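Local coordinates for Alpha/beta hydrolase fold protein (Ochrobactrum, PDB 4G9E) that hydrolyses the lactone ring of N-acyl homoserine lactones, the signals of bacterial quorum sensing, and belongs to the alpha/beta hydrolase fold, at residues R73-M77 and E78-D82; M144-A147 and G148-I151; R185-M188 and F189-G193. All blocks are in the same frame, centred on the assembly; numbering follows the deposited sequence. Where two conformers were deposited one is given.

Contact 1 of 3, residues R73-M77 and E78-D82; sequences RSYSM and EGYAD
Ser76 OG accepts the backbone N-H of Gly79 at 2.8 Å, the N-cap bond that starts helix 77-91. A chi1 of 69° sets the hydroxyl between the backbone N and the carbonyl carbon of Ser76, within reach of the N-H of Gly79 three residues on. The carbonyl of Ser76 serves the same end: Tyr80 N reaches Ser76 O at 2.8 Å, with a nearly straight N-H...O angle of 173°. Ala81 N to Met77 O, 3.1 Å, continues the helical pattern. Glu78 folds back beside the cap, its chain bent at chi2 (-89°), which brings Glu78 CD to 3.3 Å from Ser76 OG; its OE2 is hydrogen-bonded to Thr196.

The Tyr80 ring lies back over the turn before the helix. Ser74 O stands 3.5 Å above the plane of the Tyr80 ring, near its rim, with Ser76 N over the same face. The two tyrosines meet obliquely, Tyr80 OH coming within 3.5 Å of Tyr75 CD1, while Tyr75 OH bonds to Asp181 and to Ala68 N. With no side chain, Gly79 lets the carbonyls of Arg73 and Ser74 lie close against its backbone, its CA 3.5 Å from Arg73 O in a CH...O contact. A water donates to Ser74 O and, weakly, to Gly79 O. Farther out, Met77 reaches the bound N-butanoyl-homoserine and Tyr80 packs on Ile107 of helix 103-111. The arrangement is an inverse gamma turn centred on Tyr75 that runs straight into a serine N-cap, joining helix 71-74 to helix 77-91 beside the acyl-homoserine pocket of an alpha/beta hydrolase.

Contact 2 of 3, residues M144-A147 and G148-I151; sequences MALA and GQEI. With C4L (N-butanoyl-L-homoserine), chain C.
Leu146 and Gln149 run side by side, pointing the same way, and the direct polar link between them is in the backbone. Gln149 N donates to Leu146 O at 3.0 Å; the donor stands well above the carbonyl plane, 68° out of it, as the chain leaves the helical turn.

Two waters supplement this bond, both donating to Ala145 O. One lies 2.6 Å from Ala145 O and accepts weakly from Gly148 N; the other passes from Ala145 O to Gln149 OE1, 2.7 Å from the latter. The far end of the same amide closes a further link, Gln149 NE2 to Ile151 O at 2.8 Å, with Ile151 O close to the amide plane.

The van der Waals contact is a methyl against an amide: Leu146 CD2 lies against the carboxamide, 3.5 Å from Gln149 NE2. Gln149 places its amide there with CG anti to the backbone N (chi1 -178°) and an extended chain. With the amide cut back to an alanine here, Ile151 O would probably lose this donor and the water on Ala145 O its second acceptor.

Toward the ligand, Ala147 CB comes to 3.5 Å of O3 of N-butanoyl-homoserine and Met144 SD to 3.7 Å of its C1. The chemistry is thus divided: backbone and water bonds tie the turn and the Gln149 amide holds the chain that follows, while small or sulfur-containing apolar groups border the hydroxyl end of the opened lactone.

Contact 3 of 3, residues R185-M188 and F189-G193; sequences RRIM and FEKFG. With C4L (N-butanoyl-L-homoserine), chain C.
Met188 O receives the shortest direct hydrogen bond between 185-188 and 189-193 of helix 182-194, from Phe192 N at 2.9 Å. Three more i to i+4 bonds run beside it, from Phe189, Glu190 and Lys191 to the carbonyls of Arg185, Arg186 and Ile187.

On the outer surface Arg186 and Glu190 lie alongside each other, guanidinium and carboxylate planes 71° apart. Their charged atoms stop short of a salt bridge, and a water links them, accepting from Arg186 NH1 at 3.0 Å and donating to Glu190 OE2; Arg186 NE instead pairs with Glu150. Next to them Ile187 CG2 packs on the aliphatic chain of Lys191, 3.7 Å from Lys191 CE.

Another flank meets the ligand. C8, the end of the butanoyl chain, lies in the plane of the Phe189 ring at its edge, 3.9 Å from Phe189 CE1, and 3.8 Å from Phe192 CE2. Met188, bent at chi2 (-82°) and chi3, turns CE to 3.7 Å from the amide oxygen O4. The contact thus sets the Arg186-Glu190 pair and its water on one flank, and on another two aromatic rings that seat the end of the acyl tail, with the Met188 methyl beside the amide oxygen.

All three contacts border the pocket of N-butanoyl-homoserine, with contact 3 touching both of the others. Contacts 1 and 3 have centres about 11 Å apart and meet where Met77 SD packs 3.3 Å from Phe192 CD1. Contacts 2 and 3, centres about 9 Å apart, are joined by a salt bridge, Glu150 OE1 to Arg186 NE at 2.7 Å, and by a probable hydrogen bond from Arg185 NE to Gln149 O. Contacts 1 and 2 do not touch, their nearest atoms about 8 Å apart. The ligand is also hydrogen-bonded to Asn33, Leu103, Tyr160 and His248, the last probably part of a Ser-His-Glu triad with Ser102 and Glu219.

Contact 1 of 3, residues R73-M77 and E78-D82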
# COMPACT_ATOMS: atom_id res chain seq x y z
N ARG A 73 -15.63 -3.55 11.30
CA ARG A 73 -15.87 -3.50 9.87
C ARG A 73 -14.63 -3.04 9.12
O ARG A 73 -14.31 -3.57 8.05
CB ARG A 73 -17.01 -2.54 9.58
CG ARG A 73 -17.30 -2.36 8.11
CD ARG A 73 -18.21 -1.18 7.87
NE ARG A 73 -18.44 -0.99 6.44
CZ ARG A 73 -18.61 0.20 5.87
NH1 ARG A 73 -18.56 1.30 6.59
NH2 ARG A 73 -18.81 0.27 4.56
N SER A 74 -13.94 -2.05 9.66
CA SER A 74 -12.93 -1.31 8.89
C SER A 74 -11.52 -1.87 8.92
O SER A 74 -10.80 -1.78 7.92
CB SER A 74 -12.89 0.14 9.35
OG SER A 74 -14.13 0.78 9.14
N TYR A 75 -11.10 -2.40 10.07
CA TYR A 75 -9.70 -2.73 10.27
C TYR A 75 -9.39 -4.14 9.79
O TYR A 75 -9.22 -5.07 10.58
CB TYR A 75 -9.31 -2.56 11.73
CG TYR A 75 -9.38 -1.15 12.27
CD1 TYR A 75 -9.24 -0.03 11.45
CD2 TYR A 75 -9.52 -0.93 13.64
CE1 TYR A 75 -9.26 1.25 11.97
CE2 TYR A 75 -9.55 0.34 14.17
CZ TYR A 75 -9.41 1.43 13.33
OH TYR A 75 -9.43 2.71 13.84
N SER A 76 -9.34 -4.29 8.47
CA SER A 76 -8.97 -5.55 7.84
C SER A 76 -8.59 -5.23 6.42
O SER A 76 -8.96 -4.18 5.89
CB SER A 76 -10.14 -6.54 7.85
OG SER A 76 -11.17 -6.12 6.97
N MET A 77 -7.85 -6.12 5.78
CA MET A 77 -7.46 -5.85 4.41
C MET A 77 -8.67 -5.57 3.51
O MET A 77 -8.67 -4.64 2.71
CB MET A 77 -6.58 -6.98 3.88
CG MET A 77 -5.21 -6.99 4.54
SD MET A 77 -4.42 -8.58 4.40
CE MET A 77 -2.82 -8.21 5.12
N GLU A 78 -9.72 -6.38 3.67
CA GLU A 78 -10.93 -6.20 2.88
C GLU A 78 -11.73 -4.96 3.31
O GLU A 78 -12.31 -4.29 2.47
CB GLU A 78 -11.78 -7.48 2.88
CG GLU A 78 -12.34 -7.89 4.24
CD GLU A 78 -11.43 -8.80 5.07
OE1 GLU A 78 -10.19 -8.78 4.90
OE2 GLU A 78 -11.98 -9.52 5.91
N GLY A 79 -11.75 -4.65 4.61
CA GLY A 79 -12.42 -3.46 5.09
C GLY A 79 -11.76 -2.19 4.60
O GLY A 79 -12.45 -1.23 4.22
N TYR A 80 -10.44 -2.16 4.62
CA TYR A 80 -9.70 -1.03 4.07
C TYR A 80 -9.95 -0.90 2.57
O TYR A 80 -10.04 0.21 2.04
CB TYR A 80 -8.21 -1.21 4.32
CG TYR A 80 -7.74 -1.06 5.76
CD1 TYR A 80 -8.11 0.02 6.55
CD2 TYR A 80 -6.87 -2.00 6.29
CE1 TYR A 80 -7.63 0.15 7.86
CE2 TYR A 80 -6.39 -1.89 7.59
CZ TYR A 80 -6.76 -0.81 8.36
OH TYR A 80 -6.27 -0.70 9.63
N ALA A 81 -10.05 -2.03 1.88
CA ALA A 81 -10.34 -2.01 0.45
C ALA A 81 -11.72 -1.41 0.20
O ALA A 81 -11.91 -0.63 -0.74
CB ALA A 81 -10.22 -3.39 -0.15
N ASP A 82 -12.70 -1.77 1.04
CA ASP A 82 -14.01 -1.15 0.96
C ASP A 82 -13.89 0.36 1.16
O ASP A 82 -14.45 1.14 0.39
CB ASP A 82 -14.98 -1.75 1.99
CG ASP A 82 -15.58 -3.05 1.53
OD1 ASP A 82 -15.85 -3.18 0.32
OD2 ASP A 82 -15.79 -3.94 2.37
O HOH W 1 -11.30 0.70 6.58

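Contact 2 of 3, residues M144-A147 and G148-I151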
# COMPACT_ATOMS: atom_id res chain seq x y z
N MET A 144 8.53 -7.70 12.45
CA MET A 144 7.43 -8.39 11.81
C MET A 144 6.37 -8.76 12.84
O MET A 144 5.17 -8.70 12.58
CB MET A 144 7.93 -9.64 11.09
CG MET A 144 6.85 -10.41 10.35
SD MET A 144 6.17 -9.50 8.96
CE MET A 144 4.52 -10.20 8.90
N ALA A 145 6.83 -9.14 14.03
CA ALA A 145 5.94 -9.52 15.12
C ALA A 145 5.07 -8.36 15.59
O ALA A 145 3.97 -8.57 16.10
CB ALA A 145 6.75 -10.09 16.28
N LEU A 146 5.56 -7.14 15.42
CA LEU A 146 4.84 -5.95 15.85
C LEU A 146 3.65 -5.60 14.95
O LEU A 146 2.77 -4.84 15.36
CB LEU A 146 5.78 -4.74 15.93
CG LEU A 146 6.83 -4.79 17.03
CD1 LEU A 146 7.75 -3.58 16.93
CD2 LEU A 146 6.18 -4.85 18.40
N ALA A 147 3.63 -6.12 13.73
CA ALA A 147 2.58 -5.80 12.76
C ALA A 147 1.17 -6.04 13.31
O ALA A 147 0.23 -5.32 12.96
CB ALA A 147 2.78 -6.58 11.46
N GLY A 148 1.03 -7.04 14.17
CA GLY A 148 -0.26 -7.39 14.75
C GLY A 148 -0.38 -7.12 16.23
O GLY A 148 -1.29 -7.62 16.88
N GLN A 149 0.54 -6.33 16.77
CA GLN A 149 0.56 -6.04 18.20
C GLN A 149 -0.15 -4.72 18.50
O GLN A 149 0.23 -3.68 17.98
CB GLN A 149 2.00 -5.98 18.71
CG GLN A 149 2.13 -5.73 20.21
CD GLN A 149 3.56 -5.90 20.68
OE1 GLN A 149 4.15 -6.96 20.50
NE2 GLN A 149 4.12 -4.85 21.27
N GLU A 150 -1.18 -4.77 19.34
CA GLU A 150 -1.96 -3.57 19.63
C GLU A 150 -1.17 -2.48 20.37
O GLU A 150 -1.16 -1.33 19.95
CB GLU A 150 -3.24 -3.90 20.40
CG GLU A 150 -3.94 -2.65 20.87
CD GLU A 150 -5.35 -2.90 21.36
OE1 GLU A 150 -5.89 -3.98 21.06
OE2 GLU A 150 -5.91 -2.02 22.03
N ILE A 151 -0.53 -2.86 21.46
CA ILE A 151 0.17 -1.90 22.30
C ILE A 151 1.65 -1.82 21.96
O ILE A 151 2.37 -2.81 22.03
CB ILE A 151 -0.02 -2.21 23.80
CG1 ILE A 151 -1.51 -2.30 24.17
CG2 ILE A 151 0.69 -1.17 24.65
CD1 ILE A 151 -1.77 -2.55 25.64
O1 C4L C . 4.60 -2.30 6.36
C4 C4L C . 3.55 -2.97 6.45
O2 C4L C . 2.44 -2.56 6.03
C3 C4L C . 3.58 -4.33 7.10
C2 C4L C . 4.98 -4.96 7.01
C1 C4L C . 5.18 -6.06 8.04
O3 C4L C . 5.30 -5.49 9.36
N1 C4L C . 2.63 -5.27 6.50
C5 C4L C . 1.49 -5.62 7.11
O4 C4L C . 1.15 -5.20 8.21
C6 C4L C . 0.60 -6.59 6.37
C7 C4L C . 0.17 -7.70 7.32
C8 C4L C . 1.34 -8.55 7.79
O HOH W 2 2.15 -9.89 14.80
O HOH W 3 4.15 -9.29 19.12

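Contact 3 of 3, residues R185-M188 and F189-G193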
# COMPACT_ATOMS: atom_id res chain seq x y z
N ARG A 185 -3.99 -2.69 14.20
CA ARG A 185 -2.95 -3.69 14.02
C ARG A 185 -3.43 -5.07 14.42
O ARG A 185 -3.32 -6.03 13.66
CB ARG A 185 -1.70 -3.32 14.83
CG ARG A 185 -0.91 -2.16 14.23
CD ARG A 185 0.39 -1.94 14.97
NE ARG A 185 0.19 -1.40 16.31
CZ ARG A 185 0.30 -0.11 16.63
NH1 ARG A 185 0.59 0.79 15.70
NH2 ARG A 185 0.11 0.28 17.89
N ARG A 186 -3.99 -5.17 15.63
CA ARG A 186 -4.39 -6.46 16.16
C ARG A 186 -5.46 -7.12 15.30
O ARG A 186 -5.34 -8.28 14.93
CB ARG A 186 -4.89 -6.31 17.60
CG ARG A 186 -5.44 -7.60 18.16
CD ARG A 186 -5.80 -7.50 19.63
NE ARG A 186 -6.56 -6.29 19.95
CZ ARG A 186 -7.88 -6.18 19.82
NH1 ARG A 186 -8.62 -7.19 19.37
NH2 ARG A 186 -8.48 -5.04 20.15
N ILE A 187 -6.51 -6.36 15.00
CA ILE A 187 -7.65 -6.93 14.29
C ILE A 187 -7.28 -7.29 12.85
O ILE A 187 -7.60 -8.38 12.37
CB ILE A 187 -8.87 -5.99 14.35
CG1 ILE A 187 -9.32 -5.80 15.80
CG2 ILE A 187 -10.01 -6.56 13.53
CD1 ILE A 187 -10.28 -4.66 15.99
N MET A 188 -6.58 -6.40 12.16
CA MET A 188 -6.20 -6.68 10.79
C MET A 188 -5.35 -7.94 10.71
O MET A 188 -5.57 -8.78 9.84
CB MET A 188 -5.46 -5.49 10.18
CG MET A 188 -4.91 -5.73 8.77
SD MET A 188 -3.32 -6.58 8.72
CE MET A 188 -2.26 -5.45 9.62
N PHE A 189 -4.38 -8.08 11.61
CA PHE A 189 -3.46 -9.20 11.49
C PHE A 189 -4.14 -10.53 11.79
O PHE A 189 -3.89 -11.54 11.13
CB PHE A 189 -2.25 -9.00 12.39
CG PHE A 189 -1.16 -10.01 12.17
CD1 PHE A 189 -0.28 -9.89 11.11
CD2 PHE A 189 -1.04 -11.10 13.02
CE1 PHE A 189 0.71 -10.84 10.91
CE2 PHE A 189 -0.05 -12.04 12.82
CZ PHE A 189 0.82 -11.91 11.76
N GLU A 190 -5.01 -10.52 12.79
CA GLU A 190 -5.78 -11.71 13.11
C GLU A 190 -6.67 -12.13 11.94
O GLU A 190 -6.73 -13.32 11.60
CB GLU A 190 -6.64 -11.47 14.36
CG GLU A 190 -5.85 -11.50 15.65
CD GLU A 190 -6.71 -11.22 16.87
OE1 GLU A 190 -7.87 -10.79 16.71
OE2 GLU A 190 -6.21 -11.42 18.00
N LYS A 191 -7.33 -11.17 11.32
CA LYS A 191 -8.23 -11.47 10.21
C LYS A 191 -7.47 -11.95 8.97
O LYS A 191 -7.95 -12.81 8.23
CB LYS A 191 -9.14 -10.27 9.93
CG LYS A 191 -10.15 -10.04 11.04
CD LYS A 191 -11.13 -8.94 10.70
CE LYS A 191 -12.24 -8.89 11.73
NZ LYS A 191 -13.23 -7.84 11.37
N PHE A 192 -6.28 -11.40 8.76
CA PHE A 192 -5.39 -11.81 7.67
C PHE A 192 -5.02 -13.28 7.83
O PHE A 192 -5.18 -14.08 6.90
CB PHE A 192 -4.16 -10.90 7.70
CG PHE A 192 -3.08 -11.22 6.68
CD1 PHE A 192 -3.38 -11.56 5.37
CD2 PHE A 192 -1.75 -11.09 7.04
CE1 PHE A 192 -2.35 -11.79 4.44
CE2 PHE A 192 -0.74 -11.32 6.13
CZ PHE A 192 -1.03 -11.67 4.83
N GLY A 193 -4.55 -13.64 9.02
CA GLY A 193 -4.17 -15.01 9.31
C GLY A 193 -5.33 -15.98 9.26
O GLY A 193 -5.14 -17.17 9.03
O1 C4L C . 4.60 -2.30 6.36
C4 C4L C . 3.55 -2.97 6.45
O2 C4L C . 2.44 -2.56 6.03
C3 C4L C . 3.58 -4.33 7.10
C2 C4L C . 4.98 -4.96 7.01
C1 C4L C . 5.18 -6.06 8.04
O3 C4L C . 5.30 -5.49 9.36
N1 C4L C . 2.63 -5.27 6.50
C5 C4L C . 1.49 -5.62 7.11
O4 C4L C . 1.15 -5.20 8.21
C6 C4L C . 0.60 -6.59 6.37
C7 C4L C . 0.17 -7.70 7.32
C8 C4L C . 1.34 -8.55 7.79
O HOH W 4 -8.11 -10.16 19.36